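ORF 37 (Human herpesvirus 8 type M, PDB 3FHD) processes non-linear or branched viral DNA intermediates with endonuclease and exonuclease activities, promoting production of packaged unit-length linear genomes. Local coordinates at residues A[98-103]-A[152-157]; A[317-322]-A[390-395]; A[351-356]-A[465-470]. All coordinates share one frame; numbering follows the deposited sequence.

Contact 1. Residues A[98-103]-A[152-157]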
loop_
_atom_site.group_PDB
_atom_site.type_symbol
_atom_site.label_atom_id
_atom_site.label_comp_id
_atom_site.label_asym_id
_atom_site.label_seq_id
_atom_site.Cartn_x
_atom_site.Cartn_y
_atom_site.Cartn_z
ATOM N N GLU A 98 -15.150 -9.380 -17.622
ATOM C CA GLU A 98 -16.216 -8.680 -18.332
ATOM C C GLU A 98 -16.932 -7.671 -17.430
ATOM O O GLU A 98 -17.098 -6.502 -17.796
ATOM C CB GLU A 98 -17.231 -9.694 -18.876
ATOM N N PHE A 99 -17.351 -8.127 -16.252
ATOM C CA PHE A 99 -18.010 -7.261 -15.274
ATOM C C PHE A 99 -17.202 -5.985 -14.891
ATOM O O PHE A 99 -17.783 -4.910 -14.740
ATOM C CB PHE A 99 -18.429 -8.074 -14.035
ATOM C CG PHE A 99 -19.168 -7.270 -12.994
ATOM C CD1 PHE A 99 -20.477 -6.846 -13.216
ATOM C CD2 PHE A 99 -18.561 -6.961 -11.781
ATOM C CE1 PHE A 99 -21.154 -6.099 -12.247
ATOM C CE2 PHE A 99 -19.221 -6.223 -10.801
ATOM C CZ PHE A 99 -20.514 -5.783 -11.031
ATOM N N ILE A 100 -15.878 -6.100 -14.760
ATOM C CA ILE A 100 -15.032 -4.929 -14.448
ATOM C C ILE A 100 -14.321 -4.317 -15.669
ATOM O O ILE A 100 -13.507 -3.402 -15.528
ATOM C CB ILE A 100 -13.985 -5.227 -13.340
ATOM C CG1 ILE A 100 -12.898 -6.200 -13.855
ATOM C CG2 ILE A 100 -14.690 -5.730 -12.069
ATOM C CD1 ILE A 100 -11.809 -6.513 -12.834
ATOM N N GLY A 101 -14.594 -4.862 -16.846
ATOM C CA GLY A 101 -14.114 -4.296 -18.090
ATOM C C GLY A 101 -12.650 -4.495 -18.430
ATOM O O GLY A 101 -12.022 -3.587 -18.963
ATOM N N SER A 102 -12.098 -5.671 -18.160
ATOM C CA SER A 102 -10.698 -5.930 -18.496
ATOM C C SER A 102 -10.429 -7.404 -18.781
ATOM O O SER A 102 -10.002 -8.168 -17.888
ATOM C CB SER A 102 -9.747 -5.405 -17.408
ATOM O OG SER A 102 -9.858 -6.157 -16.215
ATOM N N GLU A 103 -10.633 -7.773 -20.042
ATOM C CA GLU A 103 -10.462 -9.150 -20.508
ATOM C C GLU A 103 -9.008 -9.527 -20.846
ATOM O O GLU A 103 -8.714 -10.678 -21.154
ATOM C CB GLU A 103 -11.389 -9.412 -21.694
ATOM N N SER A 152 -10.362 0.651 -3.821
ATOM C CA SER A 152 -11.554 0.185 -3.100
ATOM C C SER A 152 -12.886 0.464 -3.827
ATOM O O SER A 152 -13.916 -0.043 -3.406
ATOM C CB SER A 152 -11.591 0.659 -1.649
ATOM O OG SER A 152 -11.870 2.053 -1.573
ATOM N N LEU A 153 -12.847 1.223 -4.923
ATOM C CA LEU A 153 -14.057 1.404 -5.784
ATOM C C LEU A 153 -14.315 0.224 -6.725
ATOM O O LEU A 153 -15.410 0.095 -7.295
ATOM C CB LEU A 153 -13.951 2.679 -6.625
ATOM C CG LEU A 153 -13.682 4.023 -5.941
ATOM C CD1 LEU A 153 -13.709 5.151 -7.000
ATOM C CD2 LEU A 153 -14.610 4.322 -4.752
ATOM N N ASN A 154 -13.309 -0.616 -6.907
ATOM C CA ASN A 154 -13.404 -1.766 -7.797
ATOM C C ASN A 154 -14.104 -2.898 -7.029
ATOM O O ASN A 154 -13.718 -3.218 -5.915
ATOM C CB ASN A 154 -12.005 -2.212 -8.286
ATOM C CG ASN A 154 -12.066 -3.374 -9.272
ATOM O OD1 ASN A 154 -12.651 -4.418 -8.976
ATOM N ND2 ASN A 154 -11.456 -3.204 -10.449
ATOM N N PRO A 155 -15.145 -3.492 -7.620
ATOM C CA PRO A 155 -15.871 -4.504 -6.846
ATOM C C PRO A 155 -15.113 -5.795 -6.525
ATOM O O PRO A 155 -15.590 -6.565 -5.683
ATOM C CB PRO A 155 -17.069 -4.828 -7.750
ATOM C CG PRO A 155 -16.556 -4.534 -9.124
ATOM C CD PRO A 155 -15.758 -3.277 -8.950
ATOM N N VAL A 156 -13.957 -6.033 -7.152
ATOM C CA VAL A 156 -13.167 -7.237 -6.840
ATOM C C VAL A 156 -12.021 -6.985 -5.859
ATOM O O VAL A 156 -11.358 -7.934 -5.487
ATOM C CB VAL A 156 -12.635 -8.006 -8.108
ATOM C CG1 VAL A 156 -13.759 -8.157 -9.163
ATOM C CG2 VAL A 156 -11.362 -7.355 -8.689
ATOM N N TRP A 157 -11.823 -5.725 -5.435
ATOM C CA TRP A 157 -10.737 -5.313 -4.502
ATOM C C TRP A 157 -10.570 -6.242 -3.296
ATOM O O TRP A 157 -9.478 -6.784 -3.084
ATOM C CB TRP A 157 -10.967 -3.857 -4.007
ATOM C CG TRP A 157 -9.773 -3.216 -3.375
ATOM C CD1 TRP A 157 -9.656 -2.790 -2.083
ATOM C CD2 TRP A 157 -8.524 -2.892 -4.024
ATOM N NE1 TRP A 157 -8.400 -2.245 -1.883
ATOM C CE2 TRP A 157 -7.693 -2.292 -3.058
ATOM C CE3 TRP A 157 -8.032 -3.059 -5.332
ATOM C CZ2 TRP A 157 -6.383 -1.834 -3.362
ATOM C CZ3 TRP A 157 -6.717 -2.609 -5.636
ATOM C CH2 TRP A 157 -5.911 -2.026 -4.636
#
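I100 and P155 meet where the last turn of helix 83-100 faces the loop that leads into helix 157-161. The inner, more closely surrounded part of the contact is gathered round one methyl group, I100 CG2, which lies 3.7 Å from P155 CG and 3.9 Å from CG1 of the buried V156. N154 OD1 comes as close to that methyl as V156 does, but this oxygen is already engaged: it accepts from V156 N at 2.8 Å, in the carbonyl plane, a capping bond that steadies the asparagine amide. W157 N, donating to N154 O, closes the type I turn. I100 CG1 sits between the backbone N and the carbonyl carbon (chi1 69°), and the CD1 beyond it lies near N154 ND2. On the solvent side stands F99, partly exposed, whose ring meets P155 alone across the contact. Its CG is anti to the backbone N (chi1 -178°); CE2 comes within 3.6 Å of P155 CG, ring and exposed proline crossing obliquely. Beyond I100 the helix ends in a Schellman motif at G101, which has positive phi. Helix 47-55 borders the contact through L54, which touches F99, P155 and V156, while L38, V39 and L42 of helix 38-42 pack on the F99 ring.

Contact 2. Residues A[317-322]-A[390-395]. With SO4 (sulfate ion), chain D.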
loop_
_atom_site.group_PDB
_atom_site.type_symbol
_atom_site.label_atom_id
_atom_site.label_comp_id
_atom_site.label_asym_id
_atom_site.label_seq_id
_atom_site.Cartn_x
_atom_site.Cartn_y
_atom_site.Cartn_z
ATOM N N GLY A 317 20.343 4.959 22.789
ATOM C CA GLY A 317 20.178 3.568 23.211
ATOM C C GLY A 317 18.831 3.196 23.815
ATOM O O GLY A 317 18.720 2.177 24.501
ATOM N N LYS A 318 17.805 4.017 23.571
ATOM C CA LYS A 318 16.473 3.725 24.086
ATOM C C LYS A 318 15.580 3.198 22.958
ATOM O O LYS A 318 15.790 3.507 21.783
ATOM C CB LYS A 318 15.840 4.949 24.774
ATOM C CG LYS A 318 16.642 5.547 25.943
ATOM C CD LYS A 318 16.712 4.625 27.177
ATOM C CE LYS A 318 17.921 4.956 28.076
ATOM N NZ LYS A 318 19.158 4.149 27.750
ATOM N N LEU A 319 14.584 2.404 23.342
ATOM C CA LEU A 319 13.679 1.737 22.412
ATOM C C LEU A 319 12.480 2.647 22.144
ATOM O O LEU A 319 11.782 3.018 23.088
ATOM C CB LEU A 319 13.220 0.417 23.044
ATOM C CG LEU A 319 12.372 -0.628 22.318
ATOM C CD1 LEU A 319 13.097 -1.215 21.104
ATOM C CD2 LEU A 319 12.063 -1.734 23.306
ATOM N N PRO A 320 12.230 3.008 20.860
ATOM C CA PRO A 320 11.034 3.833 20.586
ATOM C C PRO A 320 9.748 3.050 20.897
ATOM O O PRO A 320 9.732 1.828 20.788
ATOM C CB PRO A 320 11.145 4.132 19.085
ATOM C CG PRO A 320 12.561 3.773 18.684
ATOM C CD PRO A 320 12.962 2.672 19.621
ATOM N N SER A 321 8.683 3.728 21.309
ATOM C CA SER A 321 7.426 3.030 21.468
ATOM C C SER A 321 6.799 2.846 20.085
ATOM O O SER A 321 7.353 3.302 19.077
ATOM C CB SER A 321 6.477 3.764 22.420
ATOM O OG SER A 321 5.959 4.944 21.838
ATOM N N GLU A 322 5.662 2.162 20.034
ATOM C CA GLU A 322 4.962 1.935 18.769
ATOM C C GLU A 322 3.867 2.979 18.561
ATOM O O GLU A 322 3.152 2.932 17.556
ATOM C CB GLU A 322 4.366 0.525 18.740
ATOM C CG GLU A 322 5.357 -0.593 18.497
ATOM C CD GLU A 322 4.753 -1.982 18.730
ATOM O OE1 GLU A 322 3.774 -2.103 19.508
ATOM O OE2 GLU A 322 5.259 -2.966 18.143
ATOM N N ASN A 390 9.765 6.434 12.642
ATOM C CA ASN A 390 9.899 5.493 13.738
ATOM C C ASN A 390 9.968 4.068 13.159
ATOM O O ASN A 390 8.960 3.534 12.614
ATOM C CB ASN A 390 8.719 5.661 14.705
ATOM C CG ASN A 390 8.758 4.701 15.878
ATOM O OD1 ASN A 390 9.652 3.855 16.002
ATOM N ND2 ASN A 390 7.781 4.853 16.785
ATOM N N VAL A 391 11.152 3.460 13.282
ATOM C CA VAL A 391 11.435 2.170 12.631
ATOM C C VAL A 391 10.673 1.011 13.277
ATOM O O VAL A 391 10.620 -0.090 12.717
ATOM C CB VAL A 391 12.965 1.848 12.551
ATOM C CG1 VAL A 391 13.737 3.020 11.879
ATOM C CG2 VAL A 391 13.542 1.537 13.939
ATOM N N ARG A 392 10.082 1.266 14.444
ATOM C CA ARG A 392 9.242 0.290 15.121
ATOM C C ARG A 392 7.764 0.438 14.755
ATOM O O ARG A 392 6.935 -0.359 15.187
ATOM C CB ARG A 392 9.383 0.426 16.639
ATOM C CG ARG A 392 10.797 0.130 17.153
ATOM C CD ARG A 392 10.783 -0.205 18.633
ATOM N NE ARG A 392 10.292 -1.553 18.905
ATOM C CZ ARG A 392 9.438 -1.878 19.878
ATOM N NH1 ARG A 392 8.925 -0.953 20.679
ATOM N NH2 ARG A 392 9.069 -3.149 20.026
ATOM N N HIS A 393 7.411 1.491 14.029
ATOM C CA HIS A 393 5.981 1.753 13.811
ATOM C C HIS A 393 5.505 0.922 12.633
ATOM O O HIS A 393 6.268 0.648 11.687
ATOM C CB HIS A 393 5.695 3.244 13.575
ATOM C CG HIS A 393 4.230 3.583 13.555
ATOM N ND1 HIS A 393 3.441 3.414 12.436
ATOM C CD2 HIS A 393 3.407 4.055 14.525
ATOM C CE1 HIS A 393 2.197 3.766 12.717
ATOM N NE2 HIS A 393 2.151 4.169 13.974
ATOM N N SER A 394 4.229 0.544 12.661
ATOM C CA SER A 394 3.666 -0.223 11.539
ATOM C C SER A 394 3.829 0.458 10.170
ATOM O O SER A 394 3.889 -0.231 9.166
ATOM C CB SER A 394 2.199 -0.579 11.823
ATOM O OG SER A 394 1.390 0.540 11.622
ATOM N N TYR A 395 3.934 1.788 10.119
ATOM C CA TYR A 395 4.109 2.490 8.834
ATOM C C TYR A 395 5.499 2.271 8.231
ATOM O O TYR A 395 5.649 2.302 7.008
ATOM C CB TYR A 395 3.814 3.990 8.898
ATOM C CG TYR A 395 2.392 4.329 9.305
ATOM C CD1 TYR A 395 1.383 3.361 9.278
ATOM C CD2 TYR A 395 2.048 5.613 9.677
ATOM C CE1 TYR A 395 0.095 3.644 9.664
ATOM C CE2 TYR A 395 0.706 5.918 10.066
ATOM C CZ TYR A 395 -0.238 4.919 10.039
ATOM O OH TYR A 395 -1.547 5.166 10.406
HETATM S S SO4 D . 7.850 -6.322 22.646
HETATM O O1 SO4 D . 7.253 -5.408 23.620
HETATM O O2 SO4 D . 7.775 -5.709 21.320
HETATM O O3 SO4 D . 9.256 -6.574 22.995
HETATM O O4 SO4 D . 7.129 -7.593 22.660
HETATM O O HOH W 1 7.309 -2.887 15.912
#
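R392 reaches across to the loop 317-322 and donates from NH1 to P320 O at 2.9 Å. The bond is nearly straight at hydrogen, and the oxygen lies in the guanidinium plane. The bend at chi3 (76°) puts NE beside L319 CD1, while R392 CD lies 3.7 Å from P320 CD. The two faces of the guanidinium are flanked by carbon: E322 CG lies over one, offset toward the rim, and L319 CG over the opposite one, 3.6 Å above the plane and likewise offset; L319 CD1 touches R392 CD. NH2 makes a weak bond to O2 of a sulfate probably derived from the crystallisation liquor, which R341 also binds. The E322 carboxylate is near NH2 but well out of the guanidinium plane, so any attraction is probably through charge alone, with no N-H directed at the oxygen; OE2 instead accepts from a water that also donates to R392 O.

The second direct bond runs from N390 ND2 to S321 O at 2.8 Å, with the acceptor in the amide plane; ND2 also donates to D324 O. On the other branch, OD1 accepts from R392 N, which stands above the carbonyl plane, and so forms an Asx turn. This turn links strand 379-389 of the nuclease's mixed sheet to helix 394-412, while the partner loop joins neighbouring strands 311-313 and 326-328.

H393 is the N-cap of helix 394-412: its ND1 accepts from Y395 N at 2.9 Å. H393 CD2 lies 3.2 Å from E322 O, and the histidine side chain is about 11 Å from the bound magnesium ion.

Contact 3. Residues A[351-356]-A[465-470]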
loop_
_atom_site.group_PDB
_atom_site.type_symbol
_atom_site.label_atom_id
_atom_site.label_comp_id
_atom_site.label_asym_id
_atom_site.label_seq_id
_atom_site.Cartn_x
_atom_site.Cartn_y
_atom_site.Cartn_z
ATOM N N ARG A 351 18.377 -1.419 15.851
ATOM C CA ARG A 351 19.540 -0.539 15.880
ATOM C C ARG A 351 20.023 -0.171 14.470
ATOM O O ARG A 351 20.317 1.001 14.187
ATOM C CB ARG A 351 20.669 -1.174 16.686
ATOM C CG ARG A 351 21.482 -0.169 17.443
ATOM C CD ARG A 351 22.666 -0.830 18.150
ATOM N NE ARG A 351 22.235 -1.827 19.134
ATOM C CZ ARG A 351 21.986 -1.584 20.421
ATOM N NH1 ARG A 351 22.116 -0.354 20.937
ATOM N NH2 ARG A 351 21.606 -2.586 21.201
ATOM N N GLU A 352 20.082 -1.175 13.595
ATOM C CA GLU A 352 20.532 -1.006 12.204
ATOM C C GLU A 352 19.577 -0.083 11.423
ATOM O O GLU A 352 20.013 0.773 10.642
ATOM C CB GLU A 352 20.657 -2.382 11.552
ATOM C CG GLU A 352 20.905 -2.394 10.043
ATOM C CD GLU A 352 22.385 -2.428 9.675
ATOM O OE1 GLU A 352 23.216 -1.753 10.345
ATOM O OE2 GLU A 352 22.716 -3.133 8.685
ATOM N N CYS A 353 18.276 -0.255 11.656
ATOM C CA CYS A 353 17.285 0.575 10.999
ATOM C C CYS A 353 17.383 2.014 11.496
ATOM O O CYS A 353 17.242 2.940 10.704
ATOM C CB CYS A 353 15.859 0.031 11.213
ATOM S SG CYS A 353 15.490 -1.564 10.367
ATOM N N ILE A 354 17.602 2.211 12.796
ATOM C CA ILE A 354 17.782 3.579 13.322
ATOM C C ILE A 354 19.028 4.221 12.700
ATOM O O ILE A 354 18.981 5.369 12.256
ATOM C CB ILE A 354 17.798 3.641 14.870
ATOM C CG1 ILE A 354 16.401 3.334 15.431
ATOM C CG2 ILE A 354 18.233 5.040 15.363
ATOM C CD1 ILE A 354 16.358 3.045 16.921
ATOM N N LEU A 355 20.129 3.458 12.660
ATOM C CA LEU A 355 21.375 3.889 12.015
ATOM C C LEU A 355 21.166 4.480 10.607
ATOM O O LEU A 355 21.787 5.484 10.247
ATOM C CB LEU A 355 22.387 2.727 11.957
ATOM C CG LEU A 355 23.768 3.121 11.432
ATOM C CD1 LEU A 355 24.388 4.143 12.390
ATOM C CD2 LEU A 355 24.666 1.902 11.270
ATOM N N HIS A 356 20.293 3.848 9.823
ATOM C CA HIS A 356 20.018 4.257 8.449
ATOM C C HIS A 356 18.856 5.235 8.295
ATOM O O HIS A 356 18.548 5.652 7.165
ATOM C CB HIS A 356 19.787 3.010 7.591
ATOM C CG HIS A 356 21.060 2.287 7.298
ATOM N ND1 HIS A 356 21.627 1.398 8.187
ATOM C CD2 HIS A 356 21.929 2.401 6.269
ATOM C CE1 HIS A 356 22.772 0.958 7.693
ATOM N NE2 HIS A 356 22.983 1.559 6.535
ATOM N N TYR A 465 14.474 4.739 4.696
ATOM C CA TYR A 465 15.527 3.888 4.120
ATOM C C TYR A 465 15.455 2.478 4.710
ATOM O O TYR A 465 15.065 2.328 5.869
ATOM C CB TYR A 465 16.910 4.510 4.351
ATOM C CG TYR A 465 17.041 5.940 3.834
ATOM C CD1 TYR A 465 17.403 6.199 2.514
ATOM C CD2 TYR A 465 16.790 7.026 4.669
ATOM C CE1 TYR A 465 17.522 7.526 2.044
ATOM C CE2 TYR A 465 16.886 8.337 4.213
ATOM C CZ TYR A 465 17.256 8.582 2.900
ATOM O OH TYR A 465 17.375 9.895 2.455
ATOM N N PHE A 466 15.828 1.459 3.914
ATOM C CA PHE A 466 15.704 0.038 4.313
ATOM C C PHE A 466 17.008 -0.756 4.117
ATOM O O PHE A 466 17.352 -1.133 2.975
ATOM C CB PHE A 466 14.549 -0.673 3.581
ATOM C CG PHE A 466 13.238 0.045 3.678
ATOM C CD1 PHE A 466 12.498 -0.001 4.851
ATOM C CD2 PHE A 466 12.762 0.789 2.594
ATOM C CE1 PHE A 466 11.293 0.707 4.939
ATOM C CE2 PHE A 466 11.568 1.478 2.667
ATOM C CZ PHE A 466 10.845 1.457 3.846
ATOM N N PRO A 467 17.727 -1.043 5.228
ATOM C CA PRO A 467 18.939 -1.870 5.135
ATOM C C PRO A 467 18.580 -3.242 4.552
ATOM O O PRO A 467 17.487 -3.750 4.811
ATOM C CB PRO A 467 19.411 -1.995 6.593
ATOM C CG PRO A 467 18.682 -0.917 7.351
ATOM C CD PRO A 467 17.394 -0.692 6.622
ATOM N N ARG A 468 19.479 -3.825 3.761
ATOM C CA ARG A 468 19.155 -5.044 3.009
ATOM C C ARG A 468 18.937 -6.257 3.884
ATOM O O ARG A 468 18.024 -7.050 3.633
ATOM C CB ARG A 468 20.249 -5.361 1.988
ATOM C CG ARG A 468 20.075 -4.613 0.696
ATOM C CD ARG A 468 21.230 -4.950 -0.242
ATOM N NE ARG A 468 21.665 -3.775 -0.996
ATOM C CZ ARG A 468 22.927 -3.536 -1.354
ATOM N NH1 ARG A 468 23.901 -4.387 -1.023
ATOM N NH2 ARG A 468 23.214 -2.429 -2.033
ATOM N N GLY A 469 19.816 -6.418 4.864
ATOM C CA GLY A 469 19.756 -7.542 5.780
ATOM C C GLY A 469 18.469 -7.483 6.582
ATOM O O GLY A 469 17.855 -8.518 6.862
ATOM N N ALA A 470 18.054 -6.265 6.940
ATOM C CA ALA A 470 16.845 -6.063 7.719
ATOM C C ALA A 470 15.625 -6.490 6.896
ATOM O O ALA A 470 14.798 -7.245 7.379
ATOM C CB ALA A 470 16.710 -4.612 8.168
#
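P467 fits against the end of helix 348-355, between E352 and H356, which are one turn apart. The apolar part of the contact centres on its ring. E352 CG lies 3.8 Å from P467 CB, placed there by a chi1 of 171° that carries it anti to the backbone N; the chain bends at chi2, which places CD, and OE2 also lies near P467 CB. H356 meets the neighbouring ring atom, its ND1 3.8 Å from P467 CG. Both side chains slide past the proline in the opposite direction to it. Deeper in, C353 SG touches A470 CB at 4.0 Å, joining the helix to the first turn of helix 468-489, for which P467 is the N-cap residue.

The polar interactions are mostly internal to 351-356. H356 ND1 donates to E352 O at 3.0 Å, and that oxygen lies in the imidazole plane. The same carbonyl also accepts from H356 N, and the two donors approach it from opposite faces of its plane. With ND1 as the donor, the ring is held in place beside the proline. C353 O and I354 O accept from N357 ND2 and S358 OG.

Carbonyl and aromatic ring meet at the other end, where H356 O lies 3.3 Å from Y465 CD2. The tyrosine's phenol leads away to a hydrogen bond with T360 OG1.

No hydrogen bond crosses between the two segments: their join is van der Waals packing, with the Y465 N to N357 OD1 bond just beyond the helix adding a polar tie.

Overall arrangement
Contacts 2 and 3 lie on the same side of the chain's centre and touch, V391 CB packing 3.7 Å from C353 CB, whereas contact 1 stands on the opposite side, its centre 38 Å from either. The segments of contacts 2 and 3 alternate along the sequence, and helix 348-355 is bordered by both the Asx-turn segment and the start of helix 468-489. None is wholly core: each mixes buried and exposed residues. Contact 2, at the junctions of sheet strands and nearest the metal site, is the polar one, with direct hydrogen bonds and a bridging water. Contacts 1 and 3 join helix ends to loop or helix starts and rely on proline-centred apolar packing.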